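Local coordinates for tetrapyrrole methylase family protein (Chlorobaculum tepidum, PDB 3HH1) that probably methylates the ribose 2'-hydroxyl of a cytidine in 16S ribosomal RNA with S-adenosyl-L-methionine, this chain being the N-terminal domain of that enzyme, at residues Glu38-Thr43 / Leu57-Ser62; Glu66-Gln71 / Tyr98-Ala103; Ile73-Leu76 / Asp81-Leu84. One frame throughout, in Å; residues are numbered along the deposited sequence.

Overall arrangement
From the N terminus, strand 8-13, helix 23-31 and strand 34-37 come before the first contact. Contact 1 then joins the start of helix 40-49 to strand 57-59, closing a beta-alpha-beta unit at one edge of the five-stranded parallel sheet. Helix 65-77 follows and serves both other contacts. Contact 3 closes the short turn from its C-terminal part to strand 82-87, and is nested inside the longer loop that contact 2 closes against helix 98-106. Contact 1 lies in series with both. It touches contact 2 through Val58 and Tyr60, while Met100 of contact 2 meets Leu84 of contact 3; between contacts 1 and 3 the nearest atoms are about 6 Å apart.

Contact 1. Residues Glu38-Thr43 / Leu57-Ser62; sequences EDTRRT and LVSYHS
Glu38 and Tyr60 bring the two backbones closest, CA to CA 4.7 Å, where segment 38-43 turns from strand 34-37 into helix 40-49 and segment 57-62 runs off the end of strand 57-59. These elements form one beta-alpha-beta unit, with strand 57-59 at the sheet edge within this chain and bound to strand 34-37 by backbone hydrogen bonds of Val58 with Ile35 and Cys37 and of Tyr60 with Cys37. No hydrogen bond joins the two segments directly; the contact is made by van der Waals packing. Glu38 has CG anti to its backbone N (chi1 -164°), which lays this methylene against Tyr60 from the edge of the ring: Glu38 CG is 3.9 Å from Tyr60 CD2, and Glu38 CG is also 3.8 Å from Tyr60 O. The carboxylate beyond bends away at chi2, its plane turned 55° from the ring. Thr40, in the first helical turn, uses both its branches. Its methyl CG2 packs on Leu57 CD1 at 3.7 Å, while its hydroxyl oxygen meets Ser59, Thr40 OG1 lying 3.3 Å from Ser59 CB. Tyr60 also rests against Ala68 of helix 65-77 and Thr99 and Met100 of helix 98-106. The helical turn that presents Thr40 is fixed from within. Asp39 is the N-cap, and Arg42 N donates to Asp39 OD1 over 3.2 Å, reaching it from above the carboxylate plane. The guanidinium of Arg42 meanwhile makes a salt bridge to Asp87, at the C-terminal end of strand 82-87. Two donors of one residue then share the Asp39 carbonyl: Thr43 N at 3.0 Å from Asp39 O, and Thr43 OG1 at 2.9 Å from Asp39 O, the hydroxyl lying 42° out of the carbonyl plane.

Contact 2. Residues Glu66-Gln71 / Tyr98-Ala103; sequences ERAVRQ and YTMASA. With SO4 (sulfate ion), chain E.
Val69 is the bump of this helix pair, and the hollow that takes it lies between Met100 and Ala103, one turn apart on helix 98-106. The axes of segments 66-71 and 98-103 approach to 9.6 Å and cross at -47°, so the helices meet over a short patch on one side of the parallel sheet. The isopropyl group of Val69 splits over this hollow. With CG1 anti to the backbone N (chi1 -179°), that methyl pushes toward the small residue, Val69 CG1 standing 3.4 Å from Ala103 CB, tighter than usual van der Waals contact. The other branch lies across the start of the selenomethionine chain, Val69 CG2 being 4.0 Å from Met100 CG. Farther along, the extended chi2 of Met100 (172°) carries its heavy atom to the preceding helix residue, Met100 SE at 4.2 Å from Ala68 CB; Tyr60 and Val72 also border this side chain. Helix 98-106 meets the second subunit too, where Thr99 OG1 hydrogen-bonds to Tyr98 OH of that subunit. Arg67 and Arg70, on another side of helix 65-77, together hold a sulfate that probably came from the crystallisation liquor. Arg67 NE donates to sulfate O3 over 2.7 Å at the edge of its guanidinium, and Arg70 NH2 donates almost straight to sulfate O1 over 2.8 Å. Chemistry thus divides the helix: the contact with segment 98-103 is apolar, without a hydrogen bond, whereas the arginine side is probably cationic, consistent with the sulfate bound there.

Contact 3. Residues Ile73-Leu76 / Asp81-Leu84; sequences IELL and DVAL
Leu75 and Leu76, consecutive on helix 65-77, converge on one methyl group, CG2 of Val82, at the start of strand 82-87. They close the return of a beta-alpha-beta crossover that leaves strand 57-59 and passes strand 34-37, the strand lying between the two in the parallel sheet. Val82 has CG1 anti to its backbone N (chi1 173°), an arrangement that turns CG2 to the helix. Leu75 reaches it with the flank of its side chain as well as its end: Leu75 CB lies 4.0 Å from Val82 CG2, and Leu75 CD2 lies 3.9 Å from the same methyl. Its chi2 of 32° falls short of a staggered position, so the isopropyl fork is twisted from its relaxed setting. In Leu76 the branch that touches is CD2. Leu76 CD2 is 4.0 Å from Val82 CG2 and also 4.0 Å from Val82 N, and the two side chains meet at nearly a right angle. The packing continues to Leu8 of strand 8-13, which touches both Leu76 and Val82, and to Ala104 of helix 98-106 against Leu76. Leu75 extends the patch the other way, over Ala34 of strand 34-37. The contact is apolar packing, with no hydrogen bond between the segments; the strand's backbone bonds go to its sheet neighbours, Val82 pairing with Thr7 and Tyr9 at the start of strand 8-13, and Ala83 with Ala34 of strand 34-37. Between these two segments the attachment therefore rests on burial and shape, not on directional bonds.

Contact 1. Residues Glu38-Thr43 / Leu57-Ser62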
ATOM      1  N   GLU A  38      10.990  -5.140  -4.044  1.00 23.95           N
ATOM      2  CA  GLU A  38      11.952  -4.202  -3.494  1.00 27.03           C
ATOM      3  C   GLU A  38      13.032  -4.956  -2.717  1.00 27.24           C
ATOM      4  O   GLU A  38      14.156  -4.487  -2.586  1.00 28.25           O
ATOM      5  CB  GLU A  38      11.214  -3.141  -2.658  1.00 27.41           C
ATOM      6  CG  GLU A  38      12.020  -1.917  -2.361  1.00 33.68           C
ATOM      7  CD  GLU A  38      12.417  -1.844  -0.924  1.00 38.88           C
ATOM      8  OE1 GLU A  38      11.837  -2.616  -0.115  1.00 42.80           O
ATOM      9  OE2 GLU A  38      13.299  -1.016  -0.604  1.00 43.28           O
ATOM     10  N   ASP A  39      12.699  -6.136  -2.232  1.00 28.32           N
ATOM     11  CA  ASP A  39      13.605  -6.932  -1.402  1.00 29.17           C
ATOM     12  C   ASP A  39      13.881  -8.215  -2.187  1.00 28.32           C
ATOM     13  O   ASP A  39      13.178  -9.213  -2.024  1.00 28.02           O
ATOM     14  CB  ASP A  39      12.920  -7.178  -0.038  1.00 29.39           C
ATOM     15  CG  ASP A  39      13.829  -7.869   0.990  1.00 31.82           C
ATOM     16  OD1 ASP A  39      14.854  -8.498   0.617  1.00 32.72           O
ATOM     17  OD2 ASP A  39      13.493  -7.765   2.201  1.00 34.95           O
ATOM     18  N   THR A  40      14.885  -8.187  -3.059  1.00 28.10           N
ATOM     19  CA  THR A  40      15.143  -9.321  -3.931  1.00 28.19           C
ATOM     20  C   THR A  40      15.529 -10.584  -3.168  1.00 27.63           C
ATOM     21  O   THR A  40      15.171 -11.692  -3.553  1.00 26.54           O
ATOM     22  CB  THR A  40      16.266  -9.042  -4.933  1.00 29.41           C
ATOM     23  OG1 THR A  40      16.122  -7.716  -5.467  1.00 32.76           O
ATOM     24  CG2 THR A  40      16.203 -10.045  -6.037  1.00 29.82           C
ATOM     25  N   ARG A  41      16.293 -10.418  -2.099  1.00 26.91           N
ATOM     26  CA  ARG A  41      16.731 -11.563  -1.316  1.00 26.50           C
ATOM     27  C   ARG A  41      15.549 -12.309  -0.690  1.00 25.10           C
ATOM     28  O   ARG A  41      15.442 -13.520  -0.797  1.00 24.39           O
ATOM     29  CB  ARG A  41      17.742 -11.123  -0.241  1.00 26.96           C
ATOM     30  CG  ARG A  41      18.860 -12.103  -0.043  1.00 29.28           C
ATOM     31  CD  ARG A  41      19.892 -11.613   0.996  1.00 29.78           C
ATOM     32  NE  ARG A  41      20.772 -10.557   0.472  1.00 30.88           N
ATOM     33  CZ  ARG A  41      21.667  -9.868   1.195  1.00 31.16           C
ATOM     34  NH1 ARG A  41      21.821 -10.077   2.502  1.00 28.68           N
ATOM     35  NH2 ARG A  41      22.401  -8.938   0.602  1.00 32.93           N
ATOM     36  N   ARG A  42      14.650 -11.572  -0.061  1.00 24.33           N
ATOM     37  CA  ARG A  42      13.467 -12.154   0.533  1.00 24.74           C
ATOM     38  C   ARG A  42      12.587 -12.797  -0.566  1.00 23.72           C
ATOM     39  O   ARG A  42      12.031 -13.909  -0.394  1.00 22.26           O
ATOM     40  CB  ARG A  42      12.717 -11.073   1.333  1.00 25.18           C
ATOM     41  CG  ARG A  42      11.326 -11.490   1.802  1.00 28.92           C
ATOM     42  CD  ARG A  42      10.764 -10.544   2.870  1.00 32.95           C
ATOM     43  NE  ARG A  42       9.315 -10.737   3.019  1.00 36.91           N
ATOM     44  CZ  ARG A  42       8.550 -10.125   3.928  1.00 37.81           C
ATOM     45  NH1 ARG A  42       7.240 -10.363   3.952  1.00 39.59           N
ATOM     46  NH2 ARG A  42       9.083  -9.286   4.807  1.00 36.89           N
ATOM     47  N   THR A  43      12.498 -12.137  -1.720  1.00 22.56           N
ATOM     48  CA  THR A  43      11.659 -12.664  -2.799  1.00 22.67           C
ATOM     49  C   THR A  43      12.229 -13.971  -3.378  1.00 22.41           C
ATOM     50  O   THR A  43      11.485 -14.917  -3.685  1.00 21.56           O
ATOM     51  CB  THR A  43      11.443 -11.608  -3.903  1.00 23.16           C
ATOM     52  OG1 THR A  43      10.857 -10.455  -3.287  1.00 23.48           O
ATOM     53  CG2 THR A  43      10.475 -12.130  -5.008  1.00 24.06           C
ATOM     54  N   LEU A  57      13.054 -11.278 -12.635  1.00 19.85           N
ATOM     55  CA  LEU A  57      12.835 -10.402 -11.483  1.00 20.24           C
ATOM     56  C   LEU A  57      13.146  -8.978 -11.873  1.00 20.45           C
ATOM     57  O   LEU A  57      14.159  -8.720 -12.541  1.00 21.07           O
ATOM     58  CB  LEU A  57      13.733 -10.794 -10.318  1.00 21.14           C
ATOM     59  CG  LEU A  57      13.536 -12.170  -9.707  1.00 24.68           C
ATOM     60  CD1 LEU A  57      14.420 -12.248  -8.460  1.00 27.24           C
ATOM     61  CD2 LEU A  57      12.048 -12.465  -9.405  1.00 27.26           C
ATOM     62  N   VAL A  58      12.309  -8.042 -11.443  1.00 18.93           N
ATOM     63  CA  VAL A  58      12.608  -6.602 -11.599  1.00 19.96           C
ATOM     64  C   VAL A  58      12.845  -6.040 -10.198  1.00 20.40           C
ATOM     65  O   VAL A  58      11.956  -6.052  -9.376  1.00 21.34           O
ATOM     66  CB  VAL A  58      11.454  -5.857 -12.273  1.00 19.45           C
ATOM     67  CG1 VAL A  58      11.748  -4.311 -12.319  1.00 21.56           C
ATOM     68  CG2 VAL A  58      11.207  -6.431 -13.690  1.00 20.61           C
ATOM     69  N   SER A  59      14.055  -5.622  -9.893  1.00 21.51           N
ATOM     70  CA  SER A  59      14.366  -5.237  -8.552  1.00 22.79           C
ATOM     71  C   SER A  59      14.344  -3.707  -8.454  1.00 22.76           C
ATOM     72  O   SER A  59      15.014  -3.011  -9.205  1.00 23.29           O
ATOM     73  CB  SER A  59      15.698  -5.830  -8.131  1.00 23.88           C
ATOM     74  OG  SER A  59      16.729  -5.148  -8.773  1.00 29.79           O
ATOM     75  N   TYR A  60      13.534  -3.212  -7.544  1.00 22.36           N
ATOM     76  CA  TYR A  60      13.367  -1.804  -7.312  1.00 23.36           C
ATOM     77  C   TYR A  60      14.398  -1.255  -6.327  1.00 23.65           C
ATOM     78  O   TYR A  60      14.512  -1.744  -5.224  1.00 23.71           O
ATOM     79  CB  TYR A  60      11.952  -1.547  -6.785  1.00 23.45           C
ATOM     80  CG  TYR A  60      11.660  -0.077  -6.589  1.00 25.41           C
ATOM     81  CD1 TYR A  60      11.161   0.691  -7.648  1.00 27.85           C
ATOM     82  CD2 TYR A  60      11.921   0.554  -5.389  1.00 26.78           C
ATOM     83  CE1 TYR A  60      10.920   2.052  -7.505  1.00 27.83           C
ATOM     84  CE2 TYR A  60      11.678   1.930  -5.230  1.00 28.12           C
ATOM     85  CZ  TYR A  60      11.165   2.664  -6.302  1.00 29.51           C
ATOM     86  OH  TYR A  60      10.910   4.009  -6.190  1.00 32.47           O
ATOM     87  N   HIS A  61      15.124  -0.213  -6.727  1.00 24.72           N
ATOM     88  CA  HIS A  61      16.054   0.525  -5.833  1.00 26.20           C
ATOM     89  C   HIS A  61      15.747   2.019  -6.006  1.00 26.77           C
ATOM     90  O   HIS A  61      15.489   2.450  -7.116  1.00 26.69           O
ATOM     91  CB  HIS A  61      17.518   0.270  -6.226  1.00 26.10           C
ATOM     92  CG  HIS A  61      17.864  -1.174  -6.439  1.00 26.85           C
ATOM     93  ND1 HIS A  61      18.195  -2.026  -5.401  1.00 31.34           N
ATOM     94  CD2 HIS A  61      17.960  -1.909  -7.573  1.00 27.93           C
ATOM     95  CE1 HIS A  61      18.450  -3.229  -5.892  1.00 30.12           C
ATOM     96  NE2 HIS A  61      18.304  -3.188  -7.205  1.00 28.14           N
ATOM     97  N   SER A  62      15.762   2.831  -4.957  1.00 29.13           N
ATOM     98  CA  SER A  62      15.519   4.282  -5.152  1.00 29.80           C
ATOM     99  C   SER A  62      16.295   4.949  -6.316  1.00 30.24           C
ATOM    100  O   SER A  62      15.693   5.571  -7.205  1.00 30.11           O
ATOM    101  CB  SER A  62      15.795   5.059  -3.865  1.00 30.39           C
ATOM    102  OG  SER A  62      14.729   4.845  -2.961  1.00 33.35           O
TER

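Contact 2. Residues Glu66-Gln71 / Tyr98-Ala103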
ATOM      1  N   GLU A  66      13.562   4.662 -11.841  1.00 28.58           N
ATOM      2  CA  GLU A  66      13.071   4.828 -13.208  1.00 28.28           C
ATOM      3  C   GLU A  66      13.185   3.557 -14.029  1.00 26.05           C
ATOM      4  O   GLU A  66      12.305   3.255 -14.836  1.00 25.96           O
ATOM      5  CB  GLU A  66      13.850   5.901 -13.972  1.00 29.06           C
ATOM      6  CG  GLU A  66      13.317   7.305 -13.841  1.00 32.67           C
ATOM      7  CD  GLU A  66      14.118   8.303 -14.692  1.00 37.53           C
ATOM      8  OE1 GLU A  66      15.374   8.177 -14.766  1.00 39.33           O
ATOM      9  OE2 GLU A  66      13.484   9.214 -15.286  1.00 39.98           O
ATOM     10  N   ARG A  67      14.319   2.880 -13.886  1.00 23.31           N
ATOM     11  CA  ARG A  67      14.592   1.700 -14.685  1.00 22.50           C
ATOM     12  C   ARG A  67      13.597   0.579 -14.348  1.00 21.01           C
ATOM     13  O   ARG A  67      13.093  -0.084 -15.249  1.00 20.45           O
ATOM     14  CB  ARG A  67      16.032   1.246 -14.443  1.00 22.26           C
ATOM     15  CG  ARG A  67      16.402  -0.021 -15.155  1.00 25.32           C
ATOM     16  CD  ARG A  67      17.881  -0.394 -15.022  1.00 28.74           C
ATOM     17  NE  ARG A  67      18.203  -1.331 -16.098  1.00 31.95           N
ATOM     18  CZ  ARG A  67      18.107  -2.654 -16.027  1.00 33.65           C
ATOM     19  NH1 ARG A  67      18.380  -3.380 -17.100  1.00 35.98           N
ATOM     20  NH2 ARG A  67      17.753  -3.267 -14.908  1.00 36.77           N
ATOM     21  N   ALA A  68      13.307   0.369 -13.054  1.00 20.38           N
ATOM     22  CA  ALA A  68      12.355  -0.672 -12.637  1.00 20.83           C
ATOM     23  C   ALA A  68      10.958  -0.309 -13.081  1.00 20.34           C
ATOM     24  O   ALA A  68      10.262  -1.144 -13.635  1.00 19.55           O
ATOM     25  CB  ALA A  68      12.402  -0.926 -11.097  1.00 20.90           C
ATOM     26  N   VAL A  69      10.577   0.944 -12.911  1.00 20.26           N
ATOM     27  CA  VAL A  69       9.258   1.392 -13.359  1.00 20.61           C
ATOM     28  C   VAL A  69       9.119   1.235 -14.883  1.00 19.99           C
ATOM     29  O   VAL A  69       8.121   0.730 -15.386  1.00 20.76           O
ATOM     30  CB  VAL A  69       8.964   2.859 -12.958  1.00 20.98           C
ATOM     31  CG1 VAL A  69       7.622   3.211 -13.431  1.00 22.76           C
ATOM     32  CG2 VAL A  69       9.017   3.067 -11.459  1.00 21.64           C
ATOM     33  N   ARG A  70      10.134   1.653 -15.621  1.00 20.60           N
ATOM     34  CA  ARG A  70      10.105   1.527 -17.067  1.00 20.05           C
ATOM     35  C   ARG A  70       9.934   0.084 -17.493  1.00 19.52           C
ATOM     36  O   ARG A  70       9.125  -0.214 -18.370  1.00 19.23           O
ATOM     37  CB  ARG A  70      11.353   2.099 -17.694  1.00 20.46           C
ATOM     38  CG  ARG A  70      11.320   2.091 -19.174  1.00 23.31           C
ATOM     39  CD  ARG A  70      12.386   2.989 -19.756  1.00 26.79           C
ATOM     40  NE  ARG A  70      13.721   2.587 -19.313  1.00 29.61           N
ATOM     41  CZ  ARG A  70      14.498   3.256 -18.460  1.00 33.49           C
ATOM     42  NH1 ARG A  70      14.129   4.432 -17.930  1.00 36.08           N
ATOM     43  NH2 ARG A  70      15.687   2.747 -18.152  1.00 35.26           N
ATOM     44  N   GLN A  71      10.691  -0.813 -16.886  1.00 18.54           N
ATOM     45  CA  GLN A  71      10.604  -2.229 -17.227  1.00 19.55           C
ATOM     46  C   GLN A  71       9.207  -2.799 -16.994  1.00 19.98           C
ATOM     47  O   GLN A  71       8.701  -3.568 -17.833  1.00 18.07           O
ATOM     48  CB  GLN A  71      11.597  -3.054 -16.423  1.00 18.93           C
ATOM     49  CG  GLN A  71      13.033  -2.842 -16.846  1.00 20.77           C
ATOM     50  CD  GLN A  71      13.934  -3.667 -15.992  1.00 24.29           C
ATOM     51  OE1 GLN A  71      14.521  -4.614 -16.455  1.00 31.57           O
ATOM     52  NE2 GLN A  71      13.958  -3.386 -14.722  1.00 25.19           N
ATOM     53  N   TYR A  98       5.594   0.481  -4.200  1.00 20.62           N
ATOM     54  CA  TYR A  98       4.288   0.959  -4.640  1.00 18.23           C
ATOM     55  C   TYR A  98       4.394   2.010  -5.758  1.00 17.50           C
ATOM     56  O   TYR A  98       3.452   2.211  -6.505  1.00 17.43           O
ATOM     57  CB  TYR A  98       3.457   1.515  -3.467  1.00 17.93           C
ATOM     58  CG  TYR A  98       2.003   1.559  -3.835  1.00 16.36           C
ATOM     59  CD1 TYR A  98       1.195   0.461  -3.625  1.00 19.89           C
ATOM     60  CD2 TYR A  98       1.453   2.687  -4.460  1.00 17.84           C
ATOM     61  CE1 TYR A  98      -0.125   0.492  -4.001  1.00 19.23           C
ATOM     62  CE2 TYR A  98       0.131   2.713  -4.832  1.00 18.75           C
ATOM     63  CZ  TYR A  98      -0.646   1.613  -4.583  1.00 20.56           C
ATOM     64  OH  TYR A  98      -1.977   1.617  -4.948  1.00 24.14           O
ATOM     65  N   THR A  99       5.538   2.665  -5.895  1.00 18.39           N
ATOM     66  CA  THR A  99       5.733   3.595  -6.999  1.00 19.99           C
ATOM     67  C   THR A  99       5.424   2.943  -8.335  1.00 18.68           C
ATOM     68  O   THR A  99       4.920   3.592  -9.247  1.00 18.96           O
ATOM     69  CB  THR A  99       7.102   4.128  -7.034  1.00 21.05           C
ATOM     70  OG1 THR A  99       7.454   4.559  -5.698  1.00 28.04           O
ATOM     71  CG2 THR A  99       7.138   5.353  -7.994  1.00 24.25           C
HETATM   72  N   MSE A 100       5.699   1.644  -8.439  1.00 16.97           N
HETATM   73  CA  MSE A 100       5.413   0.920  -9.664  1.00 16.96           C
HETATM   74  C   MSE A 100       3.931   0.744  -9.915  1.00 16.69           C
HETATM   75  O   MSE A 100       3.493   0.825 -11.067  1.00 15.75           O
HETATM   76  CB  MSE A 100       6.176  -0.417  -9.682  1.00 17.27           C
HETATM   77  CG  MSE A 100       7.656  -0.282  -9.842  1.00 19.20           C
HETATM   78 SE   MSE A 100       8.621  -2.003  -9.593  0.80 22.40          SE
HETATM   79  CE  MSE A 100       8.283  -2.281  -7.718  1.00 22.29           C
ATOM     80  N   ALA A 101       3.139   0.504  -8.867  1.00 16.05           N
ATOM     81  CA  ALA A 101       1.682   0.455  -8.970  1.00 15.89           C
ATOM     82  C   ALA A 101       1.077   1.812  -9.285  1.00 16.45           C
ATOM     83  O   ALA A 101       0.160   1.931 -10.093  1.00 17.95           O
ATOM     84  CB  ALA A 101       1.062  -0.125  -7.688  1.00 17.22           C
ATOM     85  N   SER A 102       1.561   2.871  -8.654  1.00 16.82           N
ATOM     86  CA  SER A 102       1.092   4.208  -8.994  1.00 16.74           C
ATOM     87  C   SER A 102       1.437   4.579 -10.451  1.00 16.08           C
ATOM     88  O   SER A 102       0.615   5.183 -11.147  1.00 17.60           O
ATOM     89  CB  SER A 102       1.660   5.208  -8.005  1.00 17.82           C
ATOM     90  OG  SER A 102       1.277   6.530  -8.343  1.00 19.98           O
ATOM     91  N   ALA A 103       2.631   4.217 -10.941  1.00 16.15           N
ATOM     92  CA  ALA A 103       2.969   4.484 -12.328  1.00 15.32           C
ATOM     93  C   ALA A 103       2.022   3.716 -13.293  1.00 15.50           C
ATOM     94  O   ALA A 103       1.590   4.243 -14.314  1.00 15.96           O
ATOM     95  CB  ALA A 103       4.468   4.155 -12.608  1.00 14.64           C
TER
HETATM   96  S   SO4 E   1      17.815   0.023 -19.457  1.00103.42           S
HETATM   97  O1  SO4 E   1      16.391   0.337 -19.277  1.00102.15           O
HETATM   98  O2  SO4 E   1      18.353   0.846 -20.541  1.00103.14           O
HETATM   99  O3  SO4 E   1      18.563   0.307 -18.232  1.00103.43           O
HETATM  100  O4  SO4 E   1      18.006  -1.393 -19.776  1.00103.06           O

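Contact 3. Residues Ile73-Leu76 / Asp81-Leu84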
ATOM      1  N   ILE A  73       6.285  -1.054 -16.737  1.00 16.06           N
ATOM      2  CA  ILE A  73       5.318  -0.438 -17.647  1.00 16.98           C
ATOM      3  C   ILE A  73       5.446  -1.001 -19.048  1.00 16.69           C
ATOM      4  O   ILE A  73       4.433  -1.282 -19.687  1.00 16.55           O
ATOM      5  CB  ILE A  73       5.416   1.123 -17.686  1.00 17.04           C
ATOM      6  CG1 ILE A  73       5.085   1.750 -16.316  1.00 22.00           C
ATOM      7  CG2 ILE A  73       4.532   1.734 -18.820  1.00 15.90           C
ATOM      8  CD1 ILE A  73       3.678   1.616 -15.850  1.00 24.82           C
ATOM      9  N   GLU A  74       6.675  -1.210 -19.523  1.00 15.83           N
ATOM     10  CA  GLU A  74       6.870  -1.784 -20.839  1.00 16.70           C
ATOM     11  C   GLU A  74       6.290  -3.171 -20.904  1.00 16.70           C
ATOM     12  O   GLU A  74       5.621  -3.519 -21.893  1.00 18.34           O
ATOM     13  CB  GLU A  74       8.337  -1.746 -21.250  1.00 17.49           C
ATOM     14  CG  GLU A  74       8.757  -0.318 -21.552  1.00 19.94           C
ATOM     15  CD  GLU A  74      10.212  -0.153 -21.948  1.00 26.66           C
ATOM     16  OE1 GLU A  74      10.957  -1.152 -21.976  1.00 32.18           O
ATOM     17  OE2 GLU A  74      10.619   1.004 -22.211  1.00 29.28           O
ATOM     18  N   LEU A  75       6.519  -3.987 -19.878  1.00 17.26           N
ATOM     19  CA  LEU A  75       5.984  -5.353 -19.892  1.00 17.65           C
ATOM     20  C   LEU A  75       4.435  -5.353 -19.899  1.00 16.43           C
ATOM     21  O   LEU A  75       3.818  -6.091 -20.644  1.00 17.46           O
ATOM     22  CB  LEU A  75       6.519  -6.118 -18.724  1.00 18.41           C
ATOM     23  CG  LEU A  75       6.598  -7.646 -18.735  1.00 24.35           C
ATOM     24  CD1 LEU A  75       6.865  -8.290 -20.115  1.00 28.27           C
ATOM     25  CD2 LEU A  75       7.645  -8.046 -17.743  1.00 27.96           C
ATOM     26  N   LEU A  76       3.832  -4.505 -19.085  1.00 15.49           N
ATOM     27  CA  LEU A  76       2.360  -4.376 -19.035  1.00 15.65           C
ATOM     28  C   LEU A  76       1.787  -3.891 -20.374  1.00 16.16           C
ATOM     29  O   LEU A  76       0.792  -4.429 -20.884  1.00 17.39           O
ATOM     30  CB  LEU A  76       1.983  -3.418 -17.919  1.00 15.99           C
ATOM     31  CG  LEU A  76       2.204  -3.843 -16.462  1.00 16.45           C
ATOM     32  CD1 LEU A  76       1.924  -2.686 -15.505  1.00 13.43           C
ATOM     33  CD2 LEU A  76       1.386  -5.105 -16.108  1.00 16.25           C
ATOM     34  N   ASP A  81       1.304  -9.896 -17.783  1.00 18.81           N
ATOM     35  CA  ASP A  81       1.123  -9.597 -16.376  1.00 18.96           C
ATOM     36  C   ASP A  81       2.442  -9.472 -15.641  1.00 17.72           C
ATOM     37  O   ASP A  81       3.451 -10.072 -16.030  1.00 20.52           O
ATOM     38  CB  ASP A  81       0.269 -10.666 -15.739  1.00 19.64           C
ATOM     39  CG  ASP A  81      -1.029 -10.862 -16.473  1.00 23.21           C
ATOM     40  OD1 ASP A  81      -1.454  -9.914 -17.204  1.00 29.88           O
ATOM     41  OD2 ASP A  81      -1.625 -11.965 -16.338  1.00 26.90           O
ATOM     42  N   VAL A  82       2.417  -8.704 -14.572  1.00 17.45           N
ATOM     43  CA  VAL A  82       3.547  -8.564 -13.667  1.00 16.62           C
ATOM     44  C   VAL A  82       3.010  -8.700 -12.255  1.00 16.69           C
ATOM     45  O   VAL A  82       1.931  -8.198 -11.995  1.00 15.00           O
ATOM     46  CB  VAL A  82       4.212  -7.172 -13.842  1.00 16.66           C
ATOM     47  CG1 VAL A  82       5.301  -6.941 -12.790  1.00 14.75           C
ATOM     48  CG2 VAL A  82       4.788  -7.028 -15.252  1.00 17.56           C
ATOM     49  N   ALA A  83       3.754  -9.366 -11.354  1.00 15.59           N
ATOM     50  CA  ALA A  83       3.346  -9.481  -9.975  1.00 16.09           C
ATOM     51  C   ALA A  83       4.285  -8.626  -9.140  1.00 15.23           C
ATOM     52  O   ALA A  83       5.478  -8.791  -9.244  1.00 16.80           O
ATOM     53  CB  ALA A  83       3.398 -10.955  -9.496  1.00 16.05           C
ATOM     54  N   LEU A  84       3.739  -7.681  -8.396  1.00 16.96           N
ATOM     55  CA  LEU A  84       4.521  -6.888  -7.434  1.00 16.95           C
ATOM     56  C   LEU A  84       4.327  -7.551  -6.061  1.00 16.99           C
ATOM     57  O   LEU A  84       3.206  -7.689  -5.592  1.00 15.92           O
ATOM     58  CB  LEU A  84       4.005  -5.440  -7.416  1.00 17.32           C
ATOM     59  CG  LEU A  84       4.580  -4.516  -6.344  1.00 19.06           C
ATOM     60  CD1 LEU A  84       6.065  -4.435  -6.461  1.00 20.42           C
ATOM     61  CD2 LEU A  84       3.923  -3.149  -6.560  1.00 23.16           C
TER